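Long-range contacts in putative creatinine amidohydrolase (Bacteroides fragilis, PDB 3LUB), which probably hydrolyses carbon-nitrogen bonds in linear amides, as a zinc-dependent member of the creatininase superfamily: residues F[33-37]-F[215-221]; F[58-64]-F[241-245]; F[73-77]-F[89-95]. All blocks are in the same frame, centred on the assembly; numbering follows the deposited sequence.

The three contacts relate to the dinuclear zinc site in different ways. Contact 1 holds His34, which binds one zinc ion together with Asp43 and Glu168. Contact 3 lies beside the other zinc, bound by Glu32, Asp43 and His120: the side chain of His77 comes within about 3 Å of that of Glu32. The centres of contacts 1 and 3 are 21 Å apart, their nearest atoms about 6 Å, and both touch the second subunit. Contact 2, away from the zinc site, joins helices 42-62 and 226-249; its centre is 35 Å from that of contact 1 and 31 Å from that of contact 3, which is nested within its chain loop.

Contact 1. Residues F[33-37]-F[215-221]. With ZN (zinc ion), chain B.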
loop_
_atom_site.group_PDB
_atom_site.type_symbol
_atom_site.label_atom_id
_atom_site.label_comp_id
_atom_site.label_asym_id
_atom_site.label_seq_id
_atom_site.Cartn_x
_atom_site.Cartn_y
_atom_site.Cartn_z
ATOM N N PRO F 33 3.790 28.773 -0.127
ATOM C CA PRO F 33 4.156 30.182 -0.107
ATOM C C PRO F 33 4.616 30.663 -1.513
ATOM O O PRO F 33 5.302 29.928 -2.223
ATOM C CB PRO F 33 5.317 30.239 0.880
ATOM C CG PRO F 33 5.309 28.948 1.621
ATOM C CD PRO F 33 4.616 27.961 0.774
ATOM N N HIS F 34 4.199 31.878 -1.867
ATOM C CA HIS F 34 4.477 32.514 -3.143
ATOM C C HIS F 34 5.097 33.882 -2.932
ATOM O O HIS F 34 4.388 34.880 -2.925
ATOM C CB HIS F 34 3.172 32.657 -3.910
ATOM C CG HIS F 34 2.824 31.426 -4.676
ATOM N ND1 HIS F 34 2.418 30.252 -4.063
ATOM C CD2 HIS F 34 2.897 31.163 -5.999
ATOM C CE1 HIS F 34 2.202 29.336 -4.992
ATOM N NE2 HIS F 34 2.494 29.862 -6.173
ATOM N N ASN F 35 6.410 33.933 -2.741
ATOM C CA ASN F 35 7.056 35.160 -2.299
ATOM C C ASN F 35 6.330 35.606 -1.015
ATOM O O ASN F 35 5.734 34.791 -0.335
ATOM C CB ASN F 35 6.967 36.188 -3.425
ATOM C CG ASN F 35 7.967 37.328 -3.295
ATOM O OD1 ASN F 35 8.035 37.985 -2.259
ATOM N ND2 ASN F 35 8.704 37.601 -4.375
ATOM N N LEU F 36 6.322 36.902 -0.706
ATOM C CA LEU F 36 5.640 37.394 0.472
ATOM C C LEU F 36 4.267 37.891 0.168
ATOM O O LEU F 36 3.491 38.112 1.078
ATOM C CB LEU F 36 6.470 38.515 1.137
ATOM C CG LEU F 36 7.933 38.211 1.531
ATOM C CD1 LEU F 36 8.650 39.512 1.869
ATOM C CD2 LEU F 36 8.011 37.231 2.697
ATOM N N HIS F 37 3.928 38.040 -1.101
ATOM C CA HIS F 37 2.777 38.876 -1.483
ATOM C C HIS F 37 1.604 38.121 -2.110
ATOM O O HIS F 37 0.480 38.649 -2.143
ATOM C CB HIS F 37 3.223 39.977 -2.439
ATOM C CG HIS F 37 3.690 39.466 -3.761
ATOM N ND1 HIS F 37 4.695 38.533 -3.881
ATOM C CD2 HIS F 37 3.283 39.753 -5.020
ATOM C CE1 HIS F 37 4.880 38.260 -5.163
ATOM N NE2 HIS F 37 4.032 38.984 -5.871
ATOM N N ASP F 215 12.949 34.906 -0.134
ATOM C CA ASP F 215 11.553 35.200 0.244
ATOM C C ASP F 215 10.549 34.146 -0.241
ATOM O O ASP F 215 9.355 34.348 -0.104
ATOM C CB ASP F 215 11.163 36.599 -0.250
ATOM C CG ASP F 215 11.487 36.812 -1.714
ATOM O OD1 ASP F 215 11.262 35.887 -2.499
ATOM O OD2 ASP F 215 11.981 37.898 -2.072
ATOM N N SER F 216 11.065 33.036 -0.792
ATOM C CA SER F 216 10.288 31.899 -1.332
ATOM C C SER F 216 9.854 32.116 -2.787
ATOM O O SER F 216 9.373 31.203 -3.426
ATOM C CB SER F 216 9.080 31.528 -0.436
ATOM O OG SER F 216 7.927 32.289 -0.737
ATOM N N GLY F 217 10.049 33.317 -3.315
ATOM C CA GLY F 217 9.812 33.575 -4.733
ATOM C C GLY F 217 11.036 33.259 -5.570
ATOM O O GLY F 217 12.175 33.313 -5.089
ATOM N N VAL F 218 10.795 32.908 -6.826
ATOM C CA VAL F 218 11.853 32.774 -7.839
ATOM C C VAL F 218 11.483 33.675 -9.023
ATOM O O VAL F 218 10.741 33.270 -9.897
ATOM C CB VAL F 218 12.014 31.297 -8.360
ATOM C CG1 VAL F 218 13.155 31.201 -9.395
ATOM C CG2 VAL F 218 12.262 30.328 -7.231
ATOM N N GLY F 219 12.027 34.897 -9.038
ATOM C CA GLY F 219 11.695 35.901 -10.046
ATOM C C GLY F 219 11.167 37.174 -9.396
ATOM O O GLY F 219 10.369 37.105 -8.439
ATOM N N ASN F 220 11.621 38.330 -9.915
ATOM C CA ASN F 220 11.150 39.655 -9.486
ATOM C C ASN F 220 9.773 39.944 -10.089
ATOM O O ASN F 220 9.639 40.009 -11.310
ATOM C CB ASN F 220 12.159 40.754 -9.882
ATOM C CG ASN F 220 11.923 42.059 -9.145
ATOM O OD1 ASN F 220 10.790 42.389 -8.797
ATOM N ND2 ASN F 220 13.005 42.789 -8.857
ATOM N N PRO F 221 8.729 40.091 -9.229
ATOM C CA PRO F 221 7.359 40.310 -9.651
ATOM C C PRO F 221 6.953 41.777 -9.723
ATOM O O PRO F 221 5.787 42.069 -9.965
ATOM C CB PRO F 221 6.585 39.670 -8.510
ATOM C CG PRO F 221 7.380 40.000 -7.343
ATOM C CD PRO F 221 8.796 40.033 -7.767
HETATM ZN ZN ZN B . 2.395 29.214 -8.245
HETATM O O HOH W 1 8.852 35.946 -6.608
HETATM O O HOH W 2 4.107 28.120 -8.727
#
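Two irregular loops come closest at Asn35 and Gly217, whose CA atoms lie 4.0 Å apart, and Asn35, with positive phi, also directs its CA-H at Asp215 O, 3.3 Å from Asn35 CA. Beyond the backbone, the amide of Asn35 lies stacked over the carboxylate of Asp215, their planes 23° apart, with Asn35 ND2 3.6 Å from Asp215 OD1. Both flat groups are held from other directions. Asn35 OD1 accepts Leu36 N at 2.6 Å and also Gly186 N, while ND2 donates to a water 2.8 Å away that also lies close to Gly219 O. In Asp215, the first torsion (chi1 50°) sets CG between the backbone N and the carbonyl carbon; OD1 then accepts Gly217 N at 3.0 Å in an Asx turn, and OD2 takes Gly188 N. Ser216 OG donates to Asp215 O in the carbonyl plane, on a lone pair, and sits 3.0 Å from Asn35 N. At the far end Pro221 packs obliquely against the His37 ring, Pro221 CB lying 3.7 Å from His37 NE2, which is hydrogen-bonded to Thr169. His34 turns away from this interface to bind zinc through NE2; Asp43, Glu168 and a water complete the site. Its ND1 is hydrogen-bonded to Glu32 O, and this carbonyl and the zinc together restrain the ring; the carbonyl may also strengthen NE2 as a donor to the metal. The bonds around Asn35 and Asp215 tie both loops to their neighbours.

Contact 2. Residues F[58-64]-F[241-245]; sequences ALSRSGV and AGLFE
Ala241 packs its CB over one face of the Arg61 guanidinium, 3.8 Å from Arg61 NH2, and also faces Ala58 with the two CB atoms 4.5 Å apart. Gly242 follows with its CA at the edge of the same guanidinium. Phe244 contributes its CB, 4.3 Å from Ala58 CB, and its carbonyl oxygen lies near Val64 CG1. The segment ends in Glu245, whose carboxylate Arg61 grips side-on. Arg61 NE gives a 2.8 Å bond to Glu245 OE2 on its syn lone pair, and Arg61 NH2 reaches Glu245 OE1 at 3.1 Å, 27° out of the carboxylate plane. The two flat groups are twisted against each other, 48° apart, rather than coplanar. A bend in the Arg61 chain at chi3 turns the guanidinium to this carboxylate, and Ser62 OG adds a weak bond to Glu245 OE2. On Arg61, NH1 has a second acid, Glu238, two turns earlier on the same helix as Glu245. The axes of segments 58-62 and 241-245, parts of helices 42-62 and 226-249, cross at -65° and come within 10.0 Å of each other. Phe244 also touches Ala54 of helix 42-62 and Leu115 of strand 113-118, which places this helix pair against the parallel sheet.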
loop_
_atom_site.group_PDB
_atom_site.type_symbol
_atom_site.label_atom_id
_atom_site.label_comp_id
_atom_site.label_asym_id
_atom_site.label_seq_id
_atom_site.Cartn_x
_atom_site.Cartn_y
_atom_site.Cartn_z
ATOM N N ALA F 58 -16.445 28.036 -24.177
ATOM C CA ALA F 58 -16.842 26.874 -24.966
ATOM C C ALA F 58 -18.355 26.729 -25.003
ATOM O O ALA F 58 -18.914 26.312 -26.010
ATOM C CB ALA F 58 -16.212 25.579 -24.418
ATOM N N LEU F 59 -19.018 27.018 -23.881
ATOM C CA LEU F 59 -20.479 26.915 -23.814
ATOM C C LEU F 59 -21.144 27.966 -24.698
ATOM O O LEU F 59 -22.038 27.625 -25.447
ATOM C CB LEU F 59 -20.989 27.060 -22.385
ATOM C CG LEU F 59 -22.488 26.876 -22.111
ATOM C CD1 LEU F 59 -23.015 25.489 -22.558
ATOM C CD2 LEU F 59 -22.757 27.145 -20.641
ATOM N N SER F 60 -20.723 29.229 -24.609
ATOM C CA SER F 60 -21.399 30.277 -25.361
ATOM C C SER F 60 -21.141 30.152 -26.866
ATOM O O SER F 60 -22.028 30.429 -27.680
ATOM C CB SER F 60 -20.997 31.666 -24.871
ATOM O OG SER F 60 -19.664 32.000 -25.274
ATOM N N ARG F 61 -19.941 29.695 -27.209
ATOM C CA ARG F 61 -19.474 29.541 -28.574
ATOM C C ARG F 61 -19.939 28.271 -29.298
ATOM O O ARG F 61 -20.241 28.313 -30.487
ATOM C CB ARG F 61 -17.944 29.548 -28.502
ATOM C CG ARG F 61 -17.247 29.450 -29.790
ATOM C CD ARG F 61 -15.809 29.947 -29.638
ATOM N NE ARG F 61 -14.869 28.860 -29.390
ATOM C CZ ARG F 61 -13.569 29.054 -29.213
ATOM N NH1 ARG F 61 -13.077 30.284 -29.233
ATOM N NH2 ARG F 61 -12.757 28.018 -29.026
ATOM N N SER F 62 -19.977 27.136 -28.602
ATOM C CA SER F 62 -20.292 25.842 -29.245
ATOM C C SER F 62 -21.372 25.030 -28.586
ATOM O O SER F 62 -21.720 23.965 -29.081
ATOM C CB SER F 62 -19.051 24.939 -29.276
ATOM O OG SER F 62 -17.928 25.622 -29.803
ATOM N N GLY F 63 -21.876 25.468 -27.445
ATOM C CA GLY F 63 -22.833 24.655 -26.686
ATOM C C GLY F 63 -22.192 23.438 -26.023
ATOM O O GLY F 63 -22.878 22.524 -25.573
ATOM N N VAL F 64 -20.867 23.408 -25.964
ATOM C CA VAL F 64 -20.166 22.338 -25.278
ATOM C C VAL F 64 -20.094 22.734 -23.806
ATOM O O VAL F 64 -19.615 23.811 -23.488
ATOM C CB VAL F 64 -18.778 22.094 -25.871
ATOM C CG1 VAL F 64 -17.956 21.196 -24.943
ATOM C CG2 VAL F 64 -18.923 21.468 -27.257
ATOM N N ALA F 241 -10.521 26.557 -24.333
ATOM C CA ALA F 241 -11.868 26.427 -24.868
ATOM C C ALA F 241 -11.896 25.528 -26.114
ATOM O O ALA F 241 -12.752 24.658 -26.248
ATOM C CB ALA F 241 -12.441 27.818 -25.208
ATOM N N GLY F 242 -10.959 25.765 -27.024
ATOM C CA GLY F 242 -10.800 24.917 -28.197
ATOM C C GLY F 242 -10.540 23.432 -27.903
ATOM O O GLY F 242 -11.125 22.541 -28.552
ATOM N N LEU F 243 -9.678 23.170 -26.937
ATOM C CA LEU F 243 -9.416 21.813 -26.480
ATOM C C LEU F 243 -10.633 21.177 -25.851
ATOM O O LEU F 243 -10.926 19.997 -26.108
ATOM C CB LEU F 243 -8.256 21.796 -25.475
ATOM C CG LEU F 243 -8.010 20.494 -24.689
ATOM C CD1 LEU F 243 -7.379 19.488 -25.554
ATOM C CD2 LEU F 243 -7.109 20.776 -23.472
ATOM N N PHE F 244 -11.343 21.929 -25.009
ATOM C CA PHE F 244 -12.605 21.416 -24.446
ATOM C C PHE F 244 -13.559 21.011 -25.581
ATOM O O PHE F 244 -14.142 19.951 -25.550
ATOM C CB PHE F 244 -13.345 22.443 -23.554
ATOM C CG PHE F 244 -12.566 22.934 -22.351
ATOM C CD1 PHE F 244 -11.310 22.440 -22.022
ATOM C CD2 PHE F 244 -13.127 23.886 -21.529
ATOM C CE1 PHE F 244 -10.623 22.932 -20.924
ATOM C CE2 PHE F 244 -12.449 24.362 -20.419
ATOM C CZ PHE F 244 -11.193 23.888 -20.121
ATOM N N GLU F 245 -13.735 21.874 -26.569
ATOM C CA GLU F 245 -14.692 21.575 -27.664
ATOM C C GLU F 245 -14.310 20.333 -28.451
ATOM O O GLU F 245 -15.154 19.496 -28.729
ATOM C CB GLU F 245 -14.814 22.748 -28.643
ATOM C CG GLU F 245 -15.584 23.972 -28.114
ATOM C CD GLU F 245 -15.070 25.293 -28.694
ATOM O OE1 GLU F 245 -14.098 25.230 -29.487
ATOM O OE2 GLU F 245 -15.620 26.384 -28.361
#

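Contact 3. Residues F[73-77]-F[89-95]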
loop_
_atom_site.group_PDB
_atom_site.type_symbol
_atom_site.label_atom_id
_atom_site.label_comp_id
_atom_site.label_asym_id
_atom_site.label_seq_id
_atom_site.Cartn_x
_atom_site.Cartn_y
_atom_site.Cartn_z
ATOM N N PRO F 73 -5.920 21.040 -3.468
ATOM C CA PRO F 73 -4.860 21.878 -2.949
ATOM C C PRO F 73 -3.612 21.096 -2.497
ATOM O O PRO F 73 -2.909 21.559 -1.610
ATOM C CB PRO F 73 -5.545 22.516 -1.747
ATOM C CG PRO F 73 -6.383 21.398 -1.201
ATOM C CD PRO F 73 -6.812 20.570 -2.388
ATOM N N PHE F 74 -3.367 19.915 -3.075
ATOM C CA PHE F 74 -2.306 19.017 -2.608
ATOM C C PHE F 74 -1.247 18.882 -3.694
ATOM O O PHE F 74 -1.406 18.077 -4.626
ATOM C CB PHE F 74 -2.869 17.651 -2.179
ATOM C CG PHE F 74 -3.812 17.741 -1.026
ATOM C CD1 PHE F 74 -3.340 18.063 0.244
ATOM C CD2 PHE F 74 -5.163 17.546 -1.189
ATOM C CE1 PHE F 74 -4.212 18.234 1.297
ATOM C CE2 PHE F 74 -6.043 17.695 -0.111
ATOM C CZ PHE F 74 -5.559 18.050 1.125
ATOM N N GLY F 75 -0.183 19.685 -3.532
ATOM C CA GLY F 75 0.972 19.746 -4.425
ATOM C C GLY F 75 2.155 18.932 -3.954
ATOM O O GLY F 75 2.199 18.540 -2.809
ATOM N N ALA F 76 3.051 18.606 -4.890
ATOM C CA ALA F 76 4.341 17.982 -4.645
ATOM C C ALA F 76 5.386 19.092 -4.612
ATOM O O ALA F 76 5.565 19.830 -5.614
ATOM C CB ALA F 76 4.675 17.008 -5.776
ATOM N N HIS F 77 6.129 19.148 -3.507
ATOM C CA HIS F 77 7.057 20.254 -3.221
ATOM C C HIS F 77 8.504 19.843 -3.059
ATOM O O HIS F 77 8.818 18.645 -3.025
ATOM C CB HIS F 77 6.560 21.009 -1.991
ATOM C CG HIS F 77 5.283 21.706 -2.266
ATOM N ND1 HIS F 77 5.198 22.718 -3.192
ATOM C CD2 HIS F 77 4.018 21.446 -1.873
ATOM C CE1 HIS F 77 3.941 23.104 -3.298
ATOM N NE2 HIS F 77 3.205 22.347 -2.511
ATOM N N HIS F 89 3.522 19.296 1.686
ATOM C CA HIS F 89 4.041 18.394 0.652
ATOM C C HIS F 89 3.119 17.177 0.582
ATOM O O HIS F 89 2.815 16.535 1.590
ATOM C CB HIS F 89 5.519 17.995 0.879
ATOM C CG HIS F 89 5.987 16.920 -0.048
ATOM N ND1 HIS F 89 6.132 17.119 -1.408
ATOM C CD2 HIS F 89 6.288 15.620 0.177
ATOM C CE1 HIS F 89 6.500 15.987 -1.978
ATOM N NE2 HIS F 89 6.570 15.055 -1.043
ATOM N N THR F 90 2.707 16.834 -0.621
ATOM C CA THR F 90 1.940 15.641 -0.845
ATOM C C THR F 90 2.785 14.614 -1.583
ATOM O O THR F 90 3.354 14.925 -2.629
ATOM C CB THR F 90 0.700 15.986 -1.692
ATOM O OG1 THR F 90 0.167 17.234 -1.223
ATOM C CG2 THR F 90 -0.314 14.921 -1.575
ATOM N N ARG F 91 2.837 13.388 -1.065
ATOM C CA ARG F 91 3.504 12.282 -1.768
ATOM C C ARG F 91 2.759 11.923 -3.046
ATOM O O ARG F 91 1.530 12.035 -3.121
ATOM C CB ARG F 91 3.628 11.030 -0.906
ATOM C CG ARG F 91 4.597 11.102 0.257
ATOM C CD ARG F 91 4.364 9.964 1.248
ATOM N NE ARG F 91 3.043 10.064 1.871
ATOM C CZ ARG F 91 2.548 9.228 2.777
ATOM N NH1 ARG F 91 3.247 8.195 3.178
ATOM N NH2 ARG F 91 1.339 9.428 3.288
ATOM N N TYR F 92 3.512 11.473 -4.048
ATOM C CA TYR F 92 2.936 11.049 -5.327
ATOM C C TYR F 92 1.835 10.006 -5.119
ATOM O O TYR F 92 0.849 10.017 -5.816
ATOM C CB TYR F 92 4.047 10.475 -6.233
ATOM C CG TYR F 92 3.642 10.230 -7.695
ATOM C CD1 TYR F 92 2.868 9.104 -8.081
ATOM C CD2 TYR F 92 4.021 11.118 -8.685
ATOM C CE1 TYR F 92 2.489 8.897 -9.422
ATOM C CE2 TYR F 92 3.663 10.898 -10.029
ATOM C CZ TYR F 92 2.909 9.790 -10.374
ATOM O OH TYR F 92 2.568 9.634 -11.688
ATOM N N ALA F 93 2.030 9.062 -4.193
ATOM C CA ALA F 93 1.051 7.993 -3.939
ATOM C C ALA F 93 -0.253 8.553 -3.404
ATOM O O ALA F 93 -1.343 8.040 -3.683
ATOM C CB ALA F 93 1.631 6.926 -2.971
ATOM N N THR F 94 -0.154 9.614 -2.630
ATOM C CA THR F 94 -1.309 10.259 -2.044
ATOM C C THR F 94 -2.092 10.921 -3.158
ATOM O O THR F 94 -3.307 10.816 -3.192
ATOM C CB THR F 94 -0.893 11.325 -1.002
ATOM O OG1 THR F 94 -0.142 10.708 0.040
ATOM C CG2 THR F 94 -2.132 12.047 -0.413
ATOM N N GLN F 95 -1.382 11.626 -4.049
ATOM C CA GLN F 95 -1.999 12.267 -5.225
ATOM C C GLN F 95 -2.669 11.226 -6.089
ATOM O O GLN F 95 -3.765 11.410 -6.561
ATOM C CB GLN F 95 -0.982 13.050 -6.049
ATOM C CG GLN F 95 -0.409 14.272 -5.342
ATOM C CD GLN F 95 0.551 15.066 -6.207
ATOM O OE1 GLN F 95 1.464 14.518 -6.817
ATOM N NE2 GLN F 95 0.368 16.361 -6.233
#
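His89 lays the edge of its imidazole against the backbone of Ala76 and His77, where ND1 accepts His77 N at 2.9 Å. This bond is nearly straight, 171° at the hydrogen, and the donor lies in the ring plane. The side chain reaches it because CG stands anti to the backbone N (chi1 171°); at its other nitrogen, NE2 is bonded to Asp131 of the third subunit, so both ring nitrogens are engaged and the ring's rotation is fixed. Thr90 clasps the carbonyl of Gly75 twice: its N lies 2.8 Å from Gly75 O, and its OG1 donates to the same oxygen from 34° out of the carbonyl plane. That hydroxyl also presses against the Phe74 side chain, with Thr90 OG1 3.2 Å from Phe74 CB. Further on, Gln95 stretches its amide back from the helix, giving a 2.9 Å bond from NE2 to Phe74 O; Trp28 shares that oxygen, and Gln95 NE2 is also bonded to Asn123. The contact thus ties the start of helix 92-108 to the loop after strand 66-68. From this loop Ala76 O meets the zinc ligand His120, just beyond strand 113-118.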